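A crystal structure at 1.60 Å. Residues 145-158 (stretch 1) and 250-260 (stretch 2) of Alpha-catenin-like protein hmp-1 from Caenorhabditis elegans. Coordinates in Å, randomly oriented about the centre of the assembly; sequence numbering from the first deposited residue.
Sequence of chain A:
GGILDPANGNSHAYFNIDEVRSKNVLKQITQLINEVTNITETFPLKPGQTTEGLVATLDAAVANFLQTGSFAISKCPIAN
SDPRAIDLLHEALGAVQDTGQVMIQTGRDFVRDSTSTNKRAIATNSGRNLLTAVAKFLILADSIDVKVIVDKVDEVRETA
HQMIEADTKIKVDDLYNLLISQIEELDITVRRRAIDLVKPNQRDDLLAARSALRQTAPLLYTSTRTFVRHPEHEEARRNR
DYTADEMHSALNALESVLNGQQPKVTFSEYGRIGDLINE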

# COMPACT_ATOMS: atom_id res chain seq x y z
N ASP A 145 0.04 -3.09 2.19
CA ASP A 145 -0.89 -2.16 2.82
C ASP A 145 -2.33 -2.68 2.70
O ASP A 145 -3.13 -2.52 3.61
CB ASP A 145 -0.76 -0.76 2.18
CG ASP A 145 0.55 -0.05 2.54
OD1 ASP A 145 1.17 -0.42 3.56
OD2 ASP A 145 0.96 0.88 1.79
N VAL A 146 -2.66 -3.33 1.58
CA VAL A 146 -4.00 -3.88 1.39
C VAL A 146 -4.20 -5.08 2.32
O VAL A 146 -5.27 -5.24 2.90
CB VAL A 146 -4.24 -4.29 -0.08
CG1 VAL A 146 -5.45 -5.24 -0.18
CG2 VAL A 146 -4.44 -3.06 -0.93
N LYS A 147 -3.16 -5.90 2.48
CA LYS A 147 -3.24 -7.07 3.36
C LYS A 147 -3.54 -6.65 4.79
O LYS A 147 -4.22 -7.37 5.53
CB LYS A 147 -1.95 -7.89 3.31
CG LYS A 147 -1.87 -8.83 2.13
CD LYS A 147 -0.71 -9.80 2.27
CE LYS A 147 -0.82 -10.93 1.26
NZ LYS A 147 0.34 -11.85 1.31
N VAL A 148 -3.01 -5.50 5.18
CA VAL A 148 -3.32 -4.96 6.50
C VAL A 148 -4.80 -4.63 6.64
O VAL A 148 -5.40 -4.92 7.68
CB VAL A 148 -2.46 -3.72 6.78
CG1 VAL A 148 -2.92 -2.99 8.03
CG2 VAL A 148 -1.00 -4.12 6.91
N ILE A 149 -5.42 -4.07 5.60
CA ILE A 149 -6.84 -3.80 5.65
C ILE A 149 -7.62 -5.11 5.73
O ILE A 149 -8.57 -5.22 6.51
CB ILE A 149 -7.31 -3.01 4.43
CG1 ILE A 149 -6.49 -1.73 4.31
CG2 ILE A 149 -8.78 -2.64 4.59
CD1 ILE A 149 -6.90 -0.86 3.16
N VAL A 150 -7.21 -6.09 4.93
CA VAL A 150 -7.89 -7.39 4.93
C VAL A 150 -7.81 -8.04 6.30
O VAL A 150 -8.76 -8.69 6.76
CB VAL A 150 -7.31 -8.32 3.83
CG1 VAL A 150 -7.84 -9.73 3.97
CG2 VAL A 150 -7.64 -7.76 2.44
N ASP A 151 -6.68 -7.86 6.98
CA ASP A 151 -6.51 -8.40 8.33
C ASP A 151 -7.52 -7.77 9.29
O ASP A 151 -8.06 -8.45 10.19
CB ASP A 151 -5.07 -8.15 8.81
CG ASP A 151 -4.73 -8.89 10.09
OD1 ASP A 151 -4.75 -8.26 11.17
OD2 ASP A 151 -4.44 -10.10 10.01
N LYS A 152 -7.82 -6.49 9.08
CA LYS A 152 -8.82 -5.79 9.90
C LYS A 152 -10.23 -6.31 9.62
O LYS A 152 -11.02 -6.49 10.55
CB LYS A 152 -8.77 -4.28 9.64
CG LYS A 152 -9.66 -3.49 10.57
CD LYS A 152 -9.13 -3.60 12.00
CE LYS A 152 -9.89 -2.69 12.95
NZ LYS A 152 -9.07 -2.38 14.16
N VAL A 153 -10.53 -6.57 8.35
CA VAL A 153 -11.79 -7.24 7.99
C VAL A 153 -11.92 -8.59 8.70
O VAL A 153 -13.00 -8.93 9.20
CB VAL A 153 -11.89 -7.46 6.46
CG1 VAL A 153 -13.17 -8.24 6.06
CG2 VAL A 153 -11.82 -6.14 5.74
N ASP A 154 -10.84 -9.35 8.74
CA ASP A 154 -10.85 -10.66 9.40
C ASP A 154 -11.12 -10.53 10.89
O ASP A 154 -11.76 -11.39 11.51
CB ASP A 154 -9.51 -11.37 9.21
CG ASP A 154 -9.25 -11.78 7.77
OD1 ASP A 154 -10.22 -11.92 6.99
OD2 ASP A 154 -8.07 -11.97 7.42
N GLU A 155 -10.59 -9.47 11.49
CA GLU A 155 -10.78 -9.24 12.92
C GLU A 155 -12.26 -8.95 13.18
O GLU A 155 -12.83 -9.49 14.13
CB GLU A 155 -9.91 -8.06 13.38
CG GLU A 155 -9.98 -7.78 14.87
CD GLU A 155 -9.21 -6.53 15.25
OE1 GLU A 155 -9.43 -5.48 14.61
OE2 GLU A 155 -8.37 -6.59 16.18
N VAL A 156 -12.86 -8.11 12.35
CA VAL A 156 -14.30 -7.82 12.46
C VAL A 156 -15.09 -9.11 12.27
O VAL A 156 -16.04 -9.41 13.00
CB VAL A 156 -14.74 -6.77 11.43
CG1 VAL A 156 -16.26 -6.66 11.36
CG2 VAL A 156 -14.14 -5.43 11.80
N ARG A 157 -14.69 -9.91 11.29
CA ARG A 157 -15.39 -11.17 11.02
C ARG A 157 -15.38 -12.09 12.24
O ARG A 157 -16.39 -12.71 12.57
CB ARG A 157 -14.76 -11.86 9.81
CG ARG A 157 -15.39 -13.18 9.41
CD ARG A 157 -14.57 -13.82 8.29
NE ARG A 157 -14.81 -13.16 7.00
CZ ARG A 157 -13.91 -12.50 6.29
NH1 ARG A 157 -12.65 -12.38 6.70
NH2 ARG A 157 -14.29 -11.96 5.14
N GLU A 158 -14.24 -12.18 12.92
CA GLU A 158 -14.13 -13.07 14.08
C GLU A 158 -14.92 -12.56 15.28
O GLU A 158 -15.55 -13.33 16.01
CB GLU A 158 -12.65 -13.28 14.44
CG GLU A 158 -12.43 -14.04 15.73
CD GLU A 158 -13.06 -15.46 15.74
OE1 GLU A 158 -13.26 -16.02 14.64
OE2 GLU A 158 -13.31 -16.03 16.83
N ALA A 250 -21.24 -8.95 3.30
CA ALA A 250 -20.59 -7.64 3.26
C ALA A 250 -19.09 -7.75 3.50
O ALA A 250 -18.29 -7.08 2.83
CB ALA A 250 -21.21 -6.69 4.28
N LEU A 251 -18.71 -8.56 4.47
CA LEU A 251 -17.29 -8.71 4.81
C LEU A 251 -16.56 -9.38 3.65
O LEU A 251 -15.48 -8.94 3.27
CB LEU A 251 -17.11 -9.52 6.09
CG LEU A 251 -17.65 -8.81 7.33
CD1 LEU A 251 -17.81 -9.80 8.47
CD2 LEU A 251 -16.76 -7.65 7.74
N ASN A 252 -17.16 -10.43 3.09
CA ASN A 252 -16.58 -11.07 1.91
C ASN A 252 -16.47 -10.11 0.74
O ASN A 252 -15.51 -10.16 -0.03
CB ASN A 252 -17.40 -12.30 1.49
CG ASN A 252 -17.34 -13.39 2.52
OD1 ASN A 252 -16.52 -13.35 3.43
ND2 ASN A 252 -18.21 -14.38 2.38
N ALA A 253 -17.47 -9.24 0.60
CA ALA A 253 -17.44 -8.24 -0.47
C ALA A 253 -16.28 -7.25 -0.30
O ALA A 253 -15.58 -6.92 -1.28
CB ALA A 253 -18.77 -7.51 -0.54
N LEU A 254 -16.06 -6.77 0.92
CA LEU A 254 -14.92 -5.89 1.19
C LEU A 254 -13.62 -6.57 0.81
O LEU A 254 -12.78 -5.99 0.13
CB LEU A 254 -14.87 -5.47 2.67
CG LEU A 254 -15.91 -4.48 3.18
CD1 LEU A 254 -15.89 -4.38 4.70
CD2 LEU A 254 -15.70 -3.11 2.59
N GLU A 255 -13.45 -7.81 1.27
CA GLU A 255 -12.21 -8.53 0.98
C GLU A 255 -12.03 -8.77 -0.52
O GLU A 255 -10.95 -8.57 -1.05
CB GLU A 255 -12.20 -9.88 1.72
CG GLU A 255 -10.90 -10.66 1.56
CD GLU A 255 -10.80 -11.84 2.52
OE1 GLU A 255 -11.80 -12.15 3.21
OE2 GLU A 255 -9.72 -12.47 2.58
N SER A 256 -13.10 -9.21 -1.19
CA SER A 256 -13.08 -9.40 -2.64
C SER A 256 -12.62 -8.15 -3.38
O SER A 256 -11.71 -8.21 -4.21
CB SER A 256 -14.47 -9.80 -3.15
OG SER A 256 -14.77 -11.14 -2.81
N VAL A 257 -13.25 -7.01 -3.10
CA VAL A 257 -12.91 -5.77 -3.80
C VAL A 257 -11.50 -5.29 -3.45
O VAL A 257 -10.77 -4.83 -4.33
CB VAL A 257 -13.93 -4.64 -3.48
CG1 VAL A 257 -13.51 -3.32 -4.10
CG2 VAL A 257 -15.30 -5.03 -3.98
N LEU A 258 -11.12 -5.38 -2.18
CA LEU A 258 -9.75 -4.99 -1.81
C LEU A 258 -8.73 -5.78 -2.62
O LEU A 258 -7.68 -5.25 -3.00
CB LEU A 258 -9.50 -5.20 -0.31
CG LEU A 258 -10.19 -4.23 0.65
CD1 LEU A 258 -10.13 -4.78 2.08
CD2 LEU A 258 -9.55 -2.84 0.56
N ASN A 259 -9.05 -7.04 -2.90
CA ASN A 259 -8.20 -7.90 -3.73
C ASN A 259 -8.42 -7.74 -5.24
O ASN A 259 -7.86 -8.50 -6.03
CB ASN A 259 -8.42 -9.37 -3.35
CG ASN A 259 -7.78 -9.72 -2.03
OD1 ASN A 259 -6.75 -9.16 -1.66
ND2 ASN A 259 -8.39 -10.66 -1.31
N GLY A 260 -9.22 -6.76 -5.63
CA GLY A 260 -9.37 -6.42 -7.04
C GLY A 260 -10.37 -7.31 -7.76
O GLY A 260 -10.37 -7.39 -8.99
O HOH W 1 -8.77 -13.20 4.98
O HOH W 2 -17.64 -13.23 6.17

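Arg157 is the polar anchor between the two helices. Its NH2 donates a hydrogen bond to Asn252 OD1 at 3.1 Å. The same NH2 forms a salt bridge with Glu255 OE1 at 3.2 Å, where the hydrogen bond itself is weak. The two acceptors lie close enough together on the second helix for one nitrogen to reach both. Arg157 has chi1 and chi2 in t, which extends the chain before chi3 (m) turns it. On its own helix, Arg157 NH1 forms a salt bridge with Asp154 OD1 at 2.5 Å. The same guanidinium pairs with both acids, which offsets the like charges of Asp154 OD1 and Glu255 OE1, 4.1 Å apart.

Water extends this network. Water 1 is within donating distance of Asp154 OD1 (2.8 Å) and of Glu255 OE2 (2.7 Å). Water 2 accepts from Arg157 NE and donates to Asn252 OD1, both at 3.0 Å.

Away from this cluster the contact is apolar. The helices run nearly antiparallel, at 172°, with axes 9.9 Å apart at closest approach. Leu258 is a knob in a hole formed by Val146, Ile149, Val150 and Val153. Its CD1 lies 3.6 Å from Ile149 CG2 and 3.9 Å from Val150 CG2. Leu251 packs one part of its side chain against two valines: CD2 is 3.8 Å from Val156 CG1 and 4.0 Å from Val153 CG1. The branched valines line the first helix with compact methyl groups, and the longer leucines reach across to them.

Val150 also meets the polar side, with CG1 3.6 Å from Glu255 OE2. The CA-to-CB bond of Glu255 points sideways, but with chi1 and chi2 in t the extended stem brings the carboxylate nearer to the first helix. Together the stretches bury 570 Å², counting both sides.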